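PDB 5BQ3: rhamnose ABC transporter, rhamnose-binding protein from Actinomyces odontolyticus ATCC 17982, which probably binds a carbohydrate, with rhamnose the likely ligand, and presents it to an ABC-type importer in the membrane. Local coordinates for residues 29-34 against 62-67; 71-76 against 92-97; 140-145 against 182-187; 152-157 against 213-218. All blocks are in the same frame, centred on the assembly; numbering follows the deposited sequence.

How the contacts relate
The four contacts form two touching pairs on opposite sides of the chain's centre, as expected for a two-lobed periplasmic binding protein. Contact 1 closes before contact 2 opens; their centres lie 13 Å apart in the lobe whose parallel sheet holds strands 60-63, 29-33 and 88-91. Gln-74 NE2 of contact 2 probably bonds Pro-34 O of contact 1, and Ala-92 N probably bonds Ile-33 O. Contacts 3 and 4, also 13 Å apart between centres, have alternating segments and share the other lobe, where helix 134-149 runs into strand 153-159; Val-145 and Ile-187 pack on Val-155. The pairs do not touch, their nearest atoms lying about 21 Å apart, and each belongs to a separate lobe.

Contact 1: 29-34 against 62-67; sequences SITFIP and NVVGPL
Asn-62 grips strand 29-33 with both of its backbone polar atoms: its N donates to Ile-30 O at 3.0 Å, and its O accepts from Phe-32 N at the same length. The two bonds flank Thr-31, the signature of a parallel bridge. They join the strands of the beta-alpha-beta unit made by strand 29-33, helix 40-56 and strand 60-63, and strand 60-63 is one of the two edge strands of the lobe's parallel sheet. The first bond is nearly straight, 163° at the hydrogen. On the face it shares with Thr-31, Asn-62 lays its CB 3.9 Å from Thr-31 OG1, a hydroxyl whose hydrogen-bond partner is Glu-81 on helix 75-83. Asn-62 O also stands at the edge of the Phe-32 ring, near its plane.

Val-63 turns to the opposite face, with Phe-32. Its CG1, anti to the backbone N (chi1 174°), lies 3.7 Å from Phe-32 O, while CG2 approaches Phe-32 CB. Helix 40-56 packs against this face, Leu-46 touching both Phe-32 and Pro-34.

At Val-64 the strand pairing gives out: its N reaches Phe-32 O at 3.3 Å, with the angle at hydrogen down to 141°. Its side chain remains well packed, since CG2 meets Thr-31 CG2 at 3.7 Å and Ile-33 CG1 at 3.8 Å. Val-64 O receives a CA-H...O contact from Ile-33 CA.

Gly-65 offers only backbone, and its CA lies against the CG2 branch of Ile-33. The chain has left the strand by then, and the last touch is Pro-66 CD, 3.9 Å from Pro-34 O.

Contact 2: 71-76 against 92-97; sequences SSSQVS and AANDPD
Gln-74 carries the two hydrogen bonds of this contact, one at each end of its side-chain amide. CG, anti to the carbonyl carbon (chi1 -62°), starts a chain extended toward the loop. NE2 donates to Ala-92 O at 2.8 Å, nearly straight at 167°. Ala-92 O lies in the plane of the glutamine amide, yet the donor stands above the plane of the Ala-92 carbonyl. At the other end OE1 accepts from Asn-94 N at 2.9 Å, so the amide spans Ala-93 much as a neighbouring strand would. Opposite demands at the two ends fix which is oxygen and which is nitrogen, and NE2 has a further acceptor in Pro-34 O. An alanine in place of Gln-74 would probably leave Ala-92 O, Pro-34 O and Asn-94 N without these partners and the 92-97 loop freer to shift.

Segments 71-76 and 92-97 both follow the C-terminal ends of parallel strands, 60-63 and 88-91, and lead into helices 75-83 and 100-109. In periplasmic binding proteins, loops at this end of the sheet commonly border the cleft between the lobes, which is probably their setting here.

Among the close polar groups, the amides of Asn-94 and Gln-74 are turned 48° against each other. Asn-94 ND2 is bonded to Lys-35 O; it sits 3.1 Å from Ser-73 OG, but the angle is too poor for a bond. That serine hydroxyl is tied instead to Ser-70 O.

Non-polar packing is slight: Ser-71 CB lies 3.8 Å from Asp-95 CB. Asp-95 directs its carboxylate elsewhere, OD2 accepting from Ala-98 N.

Contact 3: 140-145 against 182-187; sequences TMLDMV and DKYKGI
Leu-142 lies over one face of the Tyr-184 ring, and this CH-pi contact is the apolar centre. Its CB stands 3.9 Å from the ring centroid, 22° off the normal and displaced toward the rim. The two side chains cross at about a right angle, with CD1 of the leucine reaching 4.0 Å from CD2 of the tyrosine. The other methyl, Leu-142 CD2, packs on Ile-187 CD1 at 3.8 Å, and Val-145 CG1 extends the patch more loosely to Ile-187 CG1. Over the far face of the ring, above its centre, sits Lys-183 CB.

Farther out, Asp-143 OD1 accepts from two side chains that approach from opposite faces of the carboxylate plane. Tyr-184 OH donates at 2.7 Å on the syn side, and OD1 lies in the plane of the tyrosine ring at its edge. Lys-183 NZ forms a salt bridge at 3.0 Å, coming from above the carboxylate plane at 56°; its chain, extended beyond CG, spans the distance. These two donors would be expected to favour the charged carboxylate.

A type I turn from Tyr-184 to Ile-187 sets those two side chains toward helix 134-149 as the chain passes from helix 165-180 into strand 187-194. The contact thereby docks that link of a beta-alpha-beta crossover on helix 134-149, while Met-174 and Glu-177 of helix 165-180 touch Leu-142, and Val-145 meets Thr-246 of strand 244-247.

Contact 4: 152-157 against 213-218; sequences SGKVAI and HPDLNA
Lys-154 O draws two successive backbone N-H groups: Asn-217 N at 2.8 Å, in the carbonyl plane, and Ala-218 N in a weak bond at 3.4 Å. Here strand 218-221 begins its parallel pairing with strand 153-159 in the sheet of this lobe, just after a type I turn from His-213 to Leu-216. The bridge of Val-155 with Ala-218 is completed by Ala-156 N, which donates to Ala-218 O at 3.1 Å.

One residue earlier, a side chain does the backbone's work. Asn-217 OD1 accepts from Lys-154 N at 3.0 Å, the donor lying 41° above the plane of the amide carbonyl. Asn-217 thus holds both the N and the O of Lys-154.

Beyond CG the Lys-154 chain is fully extended, and NZ makes a salt bridge of 2.8 Å to Asp-215 OD2, on the syn side of the carboxylate. An alanine at Lys-154 would probably keep the backbone bonds but leave the Asp-215 charge without this mate and its carboxylate freer to turn.

On the lysine's face of the strand, farther along, Leu-216 CD1 lies 3.8 Å from Ala-156 CB, with CD2 at 3.9 Å from the same carbon.

Contact 1: 29-34 against 62-67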
loop_
_atom_site.group_PDB
_atom_site.type_symbol
_atom_site.label_atom_id
_atom_site.label_comp_id
_atom_site.label_asym_id
_atom_site.label_seq_id
_atom_site.Cartn_x
_atom_site.Cartn_y
_atom_site.Cartn_z
ATOM N N SER A 29 -20.077 -5.587 17.107
ATOM C CA SER A 29 -19.483 -4.273 16.849
ATOM C C SER A 29 -18.098 -4.366 16.186
ATOM O O SER A 29 -17.322 -5.275 16.488
ATOM C CB SER A 29 -19.368 -3.478 18.146
ATOM O OG SER A 29 -18.620 -4.174 19.129
ATOM N N ILE A 30 -17.791 -3.402 15.296
ATOM C CA ILE A 30 -16.517 -3.305 14.575
ATOM C C ILE A 30 -15.898 -1.913 14.809
ATOM O O ILE A 30 -16.613 -0.910 14.807
ATOM C CB ILE A 30 -16.670 -3.650 13.055
ATOM C CG1 ILE A 30 -15.289 -3.828 12.364
ATOM C CG2 ILE A 30 -17.582 -2.655 12.299
ATOM C CD1 ILE A 30 -15.307 -4.561 11.026
ATOM N N THR A 31 -14.574 -1.868 15.032
ATOM C CA THR A 31 -13.842 -0.620 15.252
ATOM C C THR A 31 -12.572 -0.607 14.397
ATOM O O THR A 31 -11.813 -1.580 14.384
ATOM C CB THR A 31 -13.557 -0.389 16.745
ATOM O OG1 THR A 31 -14.799 -0.331 17.446
ATOM C CG2 THR A 31 -12.796 0.902 17.001
ATOM N N PHE A 32 -12.363 0.512 13.685
ATOM C CA PHE A 32 -11.217 0.754 12.808
ATOM C C PHE A 32 -10.275 1.753 13.480
ATOM O O PHE A 32 -10.700 2.856 13.830
ATOM C CB PHE A 32 -11.682 1.269 11.428
ATOM C CG PHE A 32 -12.671 0.380 10.711
ATOM C CD1 PHE A 32 -14.037 0.515 10.929
ATOM C CD2 PHE A 32 -12.239 -0.583 9.809
ATOM C CE1 PHE A 32 -14.952 -0.323 10.282
ATOM C CE2 PHE A 32 -13.151 -1.412 9.157
ATOM C CZ PHE A 32 -14.501 -1.279 9.400
ATOM N N ILE A 33 -9.012 1.349 13.708
ATOM C CA ILE A 33 -8.004 2.204 14.329
ATOM C C ILE A 33 -6.894 2.496 13.301
ATOM O O ILE A 33 -6.045 1.636 13.051
ATOM C CB ILE A 33 -7.441 1.643 15.675
ATOM C CG1 ILE A 33 -8.576 1.297 16.673
ATOM C CG2 ILE A 33 -6.440 2.637 16.304
ATOM C CD1 ILE A 33 -8.194 0.316 17.772
ATOM N N PRO A 34 -6.876 3.711 12.698
ATOM C CA PRO A 34 -5.791 4.036 11.757
ATOM C C PRO A 34 -4.513 4.426 12.504
ATOM O O PRO A 34 -4.530 4.540 13.734
ATOM C CB PRO A 34 -6.367 5.209 10.959
ATOM C CG PRO A 34 -7.283 5.896 11.912
ATOM C CD PRO A 34 -7.795 4.859 12.882
ATOM N N ASN A 62 -17.424 1.978 14.474
ATOM C CA ASN A 62 -16.706 3.114 15.054
ATOM C C ASN A 62 -15.294 3.272 14.489
ATOM O O ASN A 62 -14.710 2.314 13.987
ATOM C CB ASN A 62 -16.630 2.973 16.583
ATOM C CG ASN A 62 -17.957 2.717 17.253
ATOM O OD1 ASN A 62 -18.264 1.587 17.655
ATOM N ND2 ASN A 62 -18.776 3.755 17.380
ATOM N N VAL A 63 -14.757 4.500 14.572
ATOM C CA VAL A 63 -13.402 4.851 14.152
ATOM C C VAL A 63 -12.772 5.667 15.289
ATOM O O VAL A 63 -13.216 6.784 15.565
ATOM C CB VAL A 63 -13.341 5.589 12.780
ATOM C CG1 VAL A 63 -11.924 6.064 12.464
ATOM C CG2 VAL A 63 -13.866 4.707 11.648
ATOM N N VAL A 64 -11.779 5.081 15.975
ATOM C CA VAL A 64 -11.041 5.723 17.071
ATOM C C VAL A 64 -9.546 5.683 16.737
ATOM O O VAL A 64 -9.115 4.818 15.977
ATOM C CB VAL A 64 -11.338 5.132 18.482
ATOM C CG1 VAL A 64 -12.800 5.314 18.871
ATOM C CG2 VAL A 64 -10.911 3.670 18.601
ATOM N N GLY A 65 -8.775 6.604 17.299
ATOM C CA GLY A 65 -7.342 6.628 17.050
ATOM C C GLY A 65 -6.597 7.844 17.559
ATOM O O GLY A 65 -7.214 8.816 18.008
ATOM N N PRO A 66 -5.246 7.814 17.484
ATOM C CA PRO A 66 -4.466 8.966 17.960
ATOM C C PRO A 66 -4.407 10.104 16.942
ATOM O O PRO A 66 -4.611 9.880 15.746
ATOM C CB PRO A 66 -3.081 8.367 18.196
ATOM C CG PRO A 66 -2.984 7.241 17.228
ATOM C CD PRO A 66 -4.372 6.730 16.982
ATOM N N LEU A 67 -4.106 11.324 17.419
ATOM C CA LEU A 67 -3.957 12.496 16.556
ATOM C C LEU A 67 -2.544 12.548 15.971
ATOM O O LEU A 67 -2.317 13.229 14.970
ATOM C CB LEU A 67 -4.263 13.799 17.311
ATOM C CG LEU A 67 -5.680 14.012 17.852
ATOM C CD1 LEU A 67 -5.790 15.372 18.503
ATOM C CD2 LEU A 67 -6.736 13.906 16.753
#

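Contact 2: 71-76 against 92-97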
loop_
_atom_site.group_PDB
_atom_site.type_symbol
_atom_site.label_atom_id
_atom_site.label_comp_id
_atom_site.label_asym_id
_atom_site.label_seq_id
_atom_site.Cartn_x
_atom_site.Cartn_y
_atom_site.Cartn_z
ATOM N N SER A 71 4.788 5.125 17.835
ATOM C CA SER A 71 4.915 3.677 18.033
ATOM C C SER A 71 3.841 3.081 18.981
ATOM O O SER A 71 3.175 2.115 18.596
ATOM C CB SER A 71 6.310 3.335 18.551
ATOM O OG SER A 71 6.585 3.966 19.792
ATOM N N SER A 72 3.658 3.669 20.190
ATOM C CA SER A 72 2.699 3.198 21.202
ATOM C C SER A 72 1.477 4.131 21.375
ATOM O O SER A 72 0.784 4.036 22.395
ATOM C CB SER A 72 3.398 3.035 22.551
ATOM O OG SER A 72 4.363 1.997 22.570
ATOM N N SER A 73 1.193 4.996 20.379
ATOM C CA SER A 73 0.083 5.959 20.431
ATOM C C SER A 73 -1.310 5.301 20.340
ATOM O O SER A 73 -2.292 5.906 20.781
ATOM C CB SER A 73 0.231 7.003 19.329
ATOM O OG SER A 73 0.205 6.421 18.037
ATOM N N GLN A 74 -1.390 4.077 19.784
ATOM C CA GLN A 74 -2.637 3.326 19.590
ATOM C C GLN A 74 -2.997 2.410 20.777
ATOM O O GLN A 74 -4.153 1.995 20.878
ATOM C CB GLN A 74 -2.540 2.473 18.316
ATOM C CG GLN A 74 -2.350 3.276 17.033
ATOM C CD GLN A 74 -1.932 2.406 15.876
ATOM O OE1 GLN A 74 -0.876 1.767 15.889
ATOM N NE2 GLN A 74 -2.731 2.399 14.827
ATOM N N VAL A 75 -2.019 2.092 21.656
ATOM C CA VAL A 75 -2.132 1.188 22.816
ATOM C C VAL A 75 -3.321 1.563 23.740
ATOM O O VAL A 75 -4.075 0.670 24.138
ATOM C CB VAL A 75 -0.795 1.114 23.608
ATOM C CG1 VAL A 75 -0.919 0.250 24.864
ATOM C CG2 VAL A 75 0.333 0.595 22.723
ATOM N N SER A 76 -3.494 2.860 24.063
ATOM C CA SER A 76 -4.586 3.331 24.926
ATOM C C SER A 76 -5.956 3.134 24.267
ATOM O O SER A 76 -6.927 2.851 24.967
ATOM C CB SER A 76 -4.390 4.797 25.300
ATOM O OG SER A 76 -4.357 5.634 24.156
ATOM N N ALA A 92 -4.182 -0.485 11.746
ATOM C CA ALA A 92 -2.981 -0.219 10.957
ATOM C C ALA A 92 -1.881 0.119 11.958
ATOM O O ALA A 92 -1.816 1.248 12.446
ATOM C CB ALA A 92 -3.225 0.920 9.972
ATOM N N ALA A 93 -1.095 -0.904 12.354
ATOM C CA ALA A 93 -0.054 -0.823 13.381
ATOM C C ALA A 93 1.041 0.201 13.065
ATOM O O ALA A 93 1.644 0.159 11.990
ATOM C CB ALA A 93 0.572 -2.192 13.599
ATOM N N ASN A 94 1.290 1.118 14.020
ATOM C CA ASN A 94 2.330 2.146 13.922
ATOM C C ASN A 94 3.711 1.511 14.091
ATOM O O ASN A 94 4.670 1.927 13.444
ATOM C CB ASN A 94 2.106 3.237 14.965
ATOM C CG ASN A 94 1.222 4.372 14.512
ATOM O OD1 ASN A 94 1.382 4.922 13.416
ATOM N ND2 ASN A 94 0.319 4.801 15.381
ATOM N N ASP A 95 3.797 0.502 14.970
ATOM C CA ASP A 95 4.986 -0.297 15.259
ATOM C C ASP A 95 4.548 -1.755 15.411
ATOM O O ASP A 95 3.541 -2.001 16.077
ATOM C CB ASP A 95 5.711 0.210 16.520
ATOM C CG ASP A 95 7.047 -0.462 16.784
ATOM O OD1 ASP A 95 8.013 -0.169 16.048
ATOM O OD2 ASP A 95 7.128 -1.269 17.734
ATOM N N PRO A 96 5.256 -2.738 14.803
ATOM C CA PRO A 96 4.798 -4.136 14.908
ATOM C C PRO A 96 4.893 -4.760 16.305
ATOM O O PRO A 96 4.161 -5.709 16.577
ATOM C CB PRO A 96 5.707 -4.886 13.928
ATOM C CG PRO A 96 6.908 -4.039 13.794
ATOM C CD PRO A 96 6.444 -2.625 13.933
ATOM N N ASP A 97 5.766 -4.232 17.180
ATOM C CA ASP A 97 5.989 -4.774 18.519
ATOM C C ASP A 97 5.310 -3.984 19.647
ATOM O O ASP A 97 4.893 -4.597 20.628
ATOM C CB ASP A 97 7.499 -4.854 18.802
ATOM C CG ASP A 97 8.230 -6.023 18.157
ATOM O OD1 ASP A 97 7.579 -6.809 17.424
ATOM O OD2 ASP A 97 9.446 -6.172 18.407
#

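Contact 3: 140-145 against 182-187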
loop_
_atom_site.group_PDB
_atom_site.type_symbol
_atom_site.label_atom_id
_atom_site.label_comp_id
_atom_site.label_asym_id
_atom_site.label_seq_id
_atom_site.Cartn_x
_atom_site.Cartn_y
_atom_site.Cartn_z
ATOM N N THR A 140 5.037 -5.059 -11.839
ATOM C CA THR A 140 4.208 -3.957 -12.345
ATOM C C THR A 140 5.100 -2.823 -12.846
ATOM O O THR A 140 4.908 -2.366 -13.972
ATOM C CB THR A 140 3.224 -3.484 -11.259
ATOM O OG1 THR A 140 2.446 -4.602 -10.829
ATOM C CG2 THR A 140 2.297 -2.363 -11.738
HETATM N N MSE A 141 6.098 -2.415 -12.037
HETATM C CA MSE A 141 7.050 -1.357 -12.364
HETATM C C MSE A 141 7.914 -1.715 -13.577
HETATM O O MSE A 141 8.013 -0.896 -14.490
HETATM C CB MSE A 141 7.913 -1.022 -11.158
HETATM C CG MSE A 141 7.104 -0.329 -10.072
HETATM SE SE MSE A 141 8.180 0.613 -8.813
HETATM C CE MSE A 141 8.984 -0.944 -7.863
ATOM N N LEU A 142 8.471 -2.947 -13.630
ATOM C CA LEU A 142 9.261 -3.418 -14.774
ATOM C C LEU A 142 8.420 -3.475 -16.051
ATOM O O LEU A 142 8.942 -3.182 -17.122
ATOM C CB LEU A 142 9.861 -4.799 -14.502
ATOM C CG LEU A 142 11.057 -4.864 -13.566
ATOM C CD1 LEU A 142 11.241 -6.269 -13.061
ATOM C CD2 LEU A 142 12.323 -4.370 -14.243
ATOM N N ASP A 143 7.122 -3.842 -15.935
ATOM C CA ASP A 143 6.178 -3.910 -17.058
ATOM C C ASP A 143 5.933 -2.524 -17.653
ATOM O O ASP A 143 5.898 -2.398 -18.870
ATOM C CB ASP A 143 4.841 -4.535 -16.620
ATOM C CG ASP A 143 4.741 -6.046 -16.749
ATOM O OD1 ASP A 143 5.792 -6.701 -16.912
ATOM O OD2 ASP A 143 3.611 -6.573 -16.671
HETATM N N MSE A 144 5.764 -1.495 -16.793
HETATM C CA MSE A 144 5.542 -0.097 -17.187
HETATM C C MSE A 144 6.805 0.490 -17.818
HETATM O O MSE A 144 6.703 1.209 -18.810
HETATM C CB MSE A 144 5.102 0.755 -15.983
HETATM C CG MSE A 144 3.740 0.338 -15.410
HETATM SE SE MSE A 144 3.043 1.507 -14.019
HETATM C CE MSE A 144 4.437 1.336 -12.690
ATOM N N VAL A 145 7.996 0.159 -17.259
ATOM C CA VAL A 145 9.296 0.615 -17.765
ATOM C C VAL A 145 9.500 0.062 -19.167
ATOM O O VAL A 145 9.625 0.842 -20.106
ATOM C CB VAL A 145 10.474 0.238 -16.828
ATOM C CG1 VAL A 145 11.816 0.607 -17.445
ATOM C CG2 VAL A 145 10.330 0.904 -15.478
ATOM N N ASP A 182 13.615 -13.082 -19.515
ATOM C CA ASP A 182 14.032 -12.617 -20.842
ATOM C C ASP A 182 13.251 -11.371 -21.292
ATOM O O ASP A 182 13.714 -10.654 -22.183
ATOM C CB ASP A 182 13.867 -13.739 -21.884
ATOM C CG ASP A 182 14.775 -14.934 -21.673
ATOM O OD1 ASP A 182 15.973 -14.840 -22.026
ATOM O OD2 ASP A 182 14.283 -15.976 -21.191
ATOM N N LYS A 183 12.072 -11.126 -20.690
ATOM C CA LYS A 183 11.205 -9.986 -20.990
ATOM C C LYS A 183 11.837 -8.666 -20.521
ATOM O O LYS A 183 11.636 -7.631 -21.161
ATOM C CB LYS A 183 9.829 -10.184 -20.324
ATOM C CG LYS A 183 8.739 -9.251 -20.844
ATOM C CD LYS A 183 7.513 -9.262 -19.953
ATOM C CE LYS A 183 6.611 -8.093 -20.241
ATOM N NZ LYS A 183 5.360 -8.161 -19.445
ATOM N N TYR A 184 12.598 -8.707 -19.409
ATOM C CA TYR A 184 13.220 -7.525 -18.808
ATOM C C TYR A 184 14.745 -7.490 -18.984
ATOM O O TYR A 184 15.393 -6.604 -18.422
ATOM C CB TYR A 184 12.869 -7.442 -17.309
ATOM C CG TYR A 184 11.428 -7.759 -16.970
ATOM C CD1 TYR A 184 10.388 -6.959 -17.436
ATOM C CD2 TYR A 184 11.107 -8.832 -16.146
ATOM C CE1 TYR A 184 9.060 -7.239 -17.116
ATOM C CE2 TYR A 184 9.785 -9.111 -15.804
ATOM C CZ TYR A 184 8.765 -8.310 -16.291
ATOM O OH TYR A 184 7.462 -8.585 -15.958
ATOM N N LYS A 185 15.316 -8.410 -19.791
ATOM C CA LYS A 185 16.763 -8.485 -20.044
ATOM C C LYS A 185 17.292 -7.231 -20.766
ATOM O O LYS A 185 18.469 -6.890 -20.618
ATOM C CB LYS A 185 17.118 -9.750 -20.837
ATOM C CG LYS A 185 17.391 -10.960 -19.951
ATOM C CD LYS A 185 18.015 -12.106 -20.741
ATOM C CE LYS A 185 18.429 -13.267 -19.868
ATOM N NZ LYS A 185 17.281 -14.143 -19.522
ATOM N N GLY A 186 16.414 -6.558 -21.509
ATOM C CA GLY A 186 16.725 -5.333 -22.238
ATOM C C GLY A 186 16.887 -4.117 -21.345
ATOM O O GLY A 186 17.578 -3.166 -21.722
ATOM N N ILE A 187 16.248 -4.135 -20.155
ATOM C CA ILE A 187 16.308 -3.054 -19.165
ATOM C C ILE A 187 17.695 -3.064 -18.511
ATOM O O ILE A 187 18.078 -4.054 -17.880
ATOM C CB ILE A 187 15.157 -3.154 -18.110
ATOM C CG1 ILE A 187 13.763 -3.090 -18.779
ATOM C CG2 ILE A 187 15.301 -2.072 -17.019
ATOM C CD1 ILE A 187 12.625 -3.709 -17.983
#

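Contact 4: 152-157 against 213-218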
loop_
_atom_site.group_PDB
_atom_site.type_symbol
_atom_site.label_atom_id
_atom_site.label_comp_id
_atom_site.label_asym_id
_atom_site.label_seq_id
_atom_site.Cartn_x
_atom_site.Cartn_y
_atom_site.Cartn_z
ATOM N N SER A 152 13.933 -2.105 -24.346
ATOM C CA SER A 152 15.336 -1.917 -23.963
ATOM C C SER A 152 15.673 -0.431 -23.785
ATOM O O SER A 152 15.004 0.429 -24.364
ATOM C CB SER A 152 16.261 -2.537 -25.008
ATOM O OG SER A 152 16.110 -1.916 -26.274
ATOM N N GLY A 153 16.708 -0.158 -22.988
ATOM C CA GLY A 153 17.183 1.190 -22.699
ATOM C C GLY A 153 17.849 1.332 -21.345
ATOM O O GLY A 153 17.778 0.421 -20.515
ATOM N N LYS A 154 18.496 2.490 -21.117
ATOM C CA LYS A 154 19.197 2.819 -19.872
ATOM C C LYS A 154 18.202 3.405 -18.867
ATOM O O LYS A 154 17.564 4.422 -19.144
ATOM C CB LYS A 154 20.370 3.776 -20.136
ATOM C CG LYS A 154 21.494 3.141 -20.941
ATOM C CD LYS A 154 22.718 4.026 -21.034
ATOM C CE LYS A 154 23.861 3.296 -21.686
ATOM N NZ LYS A 154 25.110 4.099 -21.675
ATOM N N VAL A 155 18.048 2.733 -17.714
ATOM C CA VAL A 155 17.092 3.096 -16.661
ATOM C C VAL A 155 17.831 3.399 -15.336
ATOM O O VAL A 155 18.818 2.741 -15.020
ATOM C CB VAL A 155 16.037 1.959 -16.494
ATOM C CG1 VAL A 155 15.013 2.279 -15.411
ATOM C CG2 VAL A 155 15.334 1.661 -17.813
ATOM N N ALA A 156 17.344 4.398 -14.577
ATOM C CA ALA A 156 17.891 4.795 -13.277
ATOM C C ALA A 156 16.822 4.681 -12.188
ATOM O O ALA A 156 15.655 4.962 -12.448
ATOM C CB ALA A 156 18.422 6.217 -13.342
ATOM N N ILE A 157 17.214 4.263 -10.973
ATOM C CA ILE A 157 16.281 4.116 -9.853
ATOM C C ILE A 157 16.508 5.248 -8.834
ATOM O O ILE A 157 17.630 5.444 -8.370
ATOM C CB ILE A 157 16.368 2.700 -9.198
ATOM C CG1 ILE A 157 16.041 1.583 -10.229
ATOM C CG2 ILE A 157 15.449 2.593 -7.961
ATOM C CD1 ILE A 157 16.517 0.182 -9.861
ATOM N N HIS A 213 24.111 10.915 -16.134
ATOM C CA HIS A 213 23.579 10.019 -17.168
ATOM C C HIS A 213 22.632 10.800 -18.108
ATOM O O HIS A 213 21.411 10.713 -17.948
ATOM C CB HIS A 213 22.863 8.811 -16.534
ATOM C CG HIS A 213 23.725 8.002 -15.615
ATOM N ND1 HIS A 213 23.759 8.250 -14.254
ATOM C CD2 HIS A 213 24.557 6.971 -15.891
ATOM C CE1 HIS A 213 24.607 7.369 -13.750
ATOM N NE2 HIS A 213 25.108 6.575 -14.697
ATOM N N PRO A 214 23.161 11.583 -19.084
ATOM C CA PRO A 214 22.261 12.339 -19.977
ATOM C C PRO A 214 21.598 11.472 -21.057
ATOM O O PRO A 214 20.590 11.890 -21.629
ATOM C CB PRO A 214 23.176 13.402 -20.591
ATOM C CG PRO A 214 24.540 12.826 -20.529
ATOM C CD PRO A 214 24.585 11.821 -19.416
ATOM N N ASP A 215 22.144 10.263 -21.310
ATOM C CA ASP A 215 21.650 9.297 -22.301
ATOM C C ASP A 215 20.570 8.368 -21.695
ATOM O O ASP A 215 20.274 7.302 -22.249
ATOM C CB ASP A 215 22.830 8.479 -22.879
ATOM C CG ASP A 215 23.662 7.672 -21.888
ATOM O OD1 ASP A 215 23.651 8.007 -20.678
ATOM O OD2 ASP A 215 24.365 6.739 -22.330
ATOM N N LEU A 216 19.960 8.811 -20.581
ATOM C CA LEU A 216 18.923 8.112 -19.825
ATOM C C LEU A 216 17.616 8.001 -20.605
ATOM O O LEU A 216 17.174 8.977 -21.213
ATOM C CB LEU A 216 18.683 8.867 -18.508
ATOM C CG LEU A 216 18.305 8.053 -17.279
ATOM C CD1 LEU A 216 19.378 7.044 -16.933
ATOM C CD2 LEU A 216 18.107 8.964 -16.089
ATOM N N ASN A 217 16.998 6.808 -20.577
ATOM C CA ASN A 217 15.731 6.528 -21.249
ATOM C C ASN A 217 14.541 6.702 -20.300
ATOM O O ASN A 217 13.495 7.189 -20.733
ATOM C CB ASN A 217 15.724 5.115 -21.841
ATOM C CG ASN A 217 16.602 4.952 -23.056
ATOM O OD1 ASN A 217 17.802 4.686 -22.962
ATOM N ND2 ASN A 217 16.013 5.083 -24.230
ATOM N N ALA A 218 14.691 6.286 -19.019
ATOM C CA ALA A 218 13.632 6.366 -18.008
ATOM C C ALA A 218 14.159 6.385 -16.569
ATOM O O ALA A 218 15.311 6.030 -16.315
ATOM C CB ALA A 218 12.668 5.196 -18.164
#